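Local coordinates for alcohol oxidase (PDB 6F74), which is a probably secreted VAO-type flavoprotein that binds FAD and probably uses it to oxidise a substrate at the expense of molecular oxygen, at residues D329-A333 with F399-L403. Residue numbers count along the deposited sequence, not the author numbering.
Sequences DLLDA and FEDKL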
loop_
_atom_site.group_PDB
_atom_site.type_symbol
_atom_site.label_atom_id
_atom_site.label_comp_id
_atom_site.label_asym_id
_atom_site.label_seq_id
_atom_site.Cartn_x
_atom_site.Cartn_y
_atom_site.Cartn_z
ATOM N N ASP A 329 6.480 -29.231 12.926
ATOM C CA ASP A 329 5.521 -29.810 11.972
ATOM C C ASP A 329 4.660 -28.775 11.239
ATOM O O ASP A 329 4.429 -28.893 10.048
ATOM C CB ASP A 329 4.571 -30.802 12.664
ATOM C CG ASP A 329 5.285 -31.990 13.273
ATOM O OD1 ASP A 329 6.229 -32.556 12.697
ATOM O OD2 ASP A 329 4.872 -32.351 14.371
ATOM N N LEU A 330 4.194 -27.769 11.976
ATOM C CA LEU A 330 3.462 -26.645 11.387
ATOM C C LEU A 330 4.251 -25.956 10.302
ATOM O O LEU A 330 3.732 -25.642 9.226
ATOM C CB LEU A 330 3.072 -25.601 12.454
ATOM C CG LEU A 330 2.385 -24.344 11.872
ATOM C CD1 LEU A 330 1.081 -24.735 11.163
ATOM C CD2 LEU A 330 2.142 -23.301 12.928
ATOM N N LEU A 331 5.498 -25.683 10.597
ATOM C CA LEU A 331 6.359 -24.965 9.652
ATOM C C LEU A 331 6.762 -25.854 8.492
ATOM O O LEU A 331 6.919 -25.351 7.393
ATOM C CB LEU A 331 7.583 -24.361 10.358
ATOM C CG LEU A 331 7.375 -23.261 11.415
ATOM C CD1 LEU A 331 8.658 -22.518 11.751
ATOM C CD2 LEU A 331 6.328 -22.224 11.034
ATOM N N ASP A 332 6.902 -27.166 8.707
ATOM C CA ASP A 332 7.133 -28.106 7.596
ATOM C C ASP A 332 5.986 -27.967 6.576
ATOM O O ASP A 332 6.221 -27.850 5.376
ATOM C CB ASP A 332 7.208 -29.576 8.077
ATOM C CG ASP A 332 8.497 -29.891 8.889
ATOM O OD1 ASP A 332 9.356 -29.017 9.084
ATOM O OD2 ASP A 332 8.650 -31.041 9.327
ATOM N N ALA A 333 4.748 -27.979 7.077
ATOM C CA ALA A 333 3.556 -27.937 6.240
ATOM C C ALA A 333 3.415 -26.592 5.539
ATOM O O ALA A 333 2.972 -26.547 4.414
ATOM C CB ALA A 333 2.322 -28.233 7.075
ATOM N N PHE A 399 0.297 -34.638 6.455
ATOM C CA PHE A 399 0.315 -33.991 7.769
ATOM C C PHE A 399 -0.953 -34.237 8.577
ATOM O O PHE A 399 -1.129 -33.608 9.597
ATOM C CB PHE A 399 0.555 -32.488 7.580
ATOM C CG PHE A 399 1.894 -32.168 6.980
ATOM C CD1 PHE A 399 3.053 -32.156 7.781
ATOM C CD2 PHE A 399 2.009 -31.905 5.632
ATOM C CE1 PHE A 399 4.304 -31.882 7.232
ATOM C CE2 PHE A 399 3.262 -31.640 5.069
ATOM C CZ PHE A 399 4.411 -31.629 5.874
ATOM N N GLU A 400 -1.809 -35.173 8.195
ATOM C CA GLU A 400 -3.098 -35.354 8.910
ATOM C C GLU A 400 -2.884 -35.910 10.311
ATOM O O GLU A 400 -3.590 -35.523 11.227
ATOM C CB GLU A 400 -4.106 -36.211 8.136
ATOM C CG GLU A 400 -4.388 -35.660 6.744
ATOM C CD GLU A 400 -5.750 -34.997 6.496
ATOM O OE1 GLU A 400 -6.304 -34.283 7.402
ATOM O OE2 GLU A 400 -6.195 -35.119 5.282
ATOM N N ASP A 401 -1.883 -36.760 10.478
ATOM C CA ASP A 401 -1.510 -37.271 11.795
ATOM C C ASP A 401 -0.841 -36.246 12.700
ATOM O O ASP A 401 -0.865 -36.416 13.901
ATOM C CB ASP A 401 -0.600 -38.499 11.633
ATOM C CG ASP A 401 -1.312 -39.644 10.923
ATOM O OD1 ASP A 401 -2.558 -39.523 10.779
ATOM O OD2 ASP A 401 -0.655 -40.622 10.477
ATOM N N LYS A 402 -0.247 -35.208 12.121
ATOM C CA LYS A 402 0.601 -34.246 12.816
ATOM C C LYS A 402 -0.080 -32.893 13.085
ATOM O O LYS A 402 0.252 -32.215 14.057
ATOM C CB LYS A 402 1.888 -34.053 11.993
ATOM C CG LYS A 402 2.593 -35.378 11.654
ATOM C CD LYS A 402 3.999 -35.231 11.071
ATOM C CE LYS A 402 4.951 -36.368 11.490
ATOM N NZ LYS A 402 4.495 -37.777 11.174
ATOM N N LEU A 403 -1.055 -32.531 12.247
ATOM C CA LEU A 403 -1.746 -31.248 12.309
ATOM C C LEU A 403 -3.254 -31.407 12.196
ATOM O O LEU A 403 -3.736 -32.361 11.589
ATOM C CB LEU A 403 -1.264 -30.347 11.182
ATOM C CG LEU A 403 0.248 -30.160 11.037
ATOM C CD1 LEU A 403 0.633 -29.424 9.800
ATOM C CD2 LEU A 403 0.822 -29.394 12.226
#
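Apolar contacts hold the first turn of helix 328-346 against the turn that leads into strand 403-412. The tightest involve Ala333: its CB lies 3.8 Å from the centroid of the Phe399 ring and only 5° off the ring normal, a CH-pi contact over the face, and also touches Leu403 CD1 at 3.4 Å. A small methyl group here lets both larger side chains come close to the helix. Leu403 spreads its other branch toward the start of the segment, where Leu403 CD2 meets Leu330 N at 3.8 Å and Asp329 CB at 4.0 Å. Leu330 and Leu403 both reach Ile318 of strand 311-320, which continues the apolar layer beneath the helix.

Asp332 and Lys402 meet the other segment through carbon atoms, whereas Asp329 also offers its carbonyl oxygen to Leu403 CD1 (3.8 Å). Asp332 CB packs 3.8 Å from Phe399 CE1, while its carboxylate forms salt bridges with Arg452 and Lys328. At the solvent side, Asp329 OD1 approaches Lys402 CD at 3.8 Å, but the amine of Lys402 leads away, so this is a van der Waals contact.

The turn is closed internally by Phe399 O, which accepts hydrogen bonds from Lys402 N (3.1 Å) and Leu403 N (2.9 Å). Together these contacts pack the helix start over the face of a seven-stranded antiparallel sheet, beside the loop entering its outermost strand, 403-412; such a helix-covered sheet, remote from the annotated FAD-binding residues, is consistent with the substrate domain of VAO-type flavoproteins.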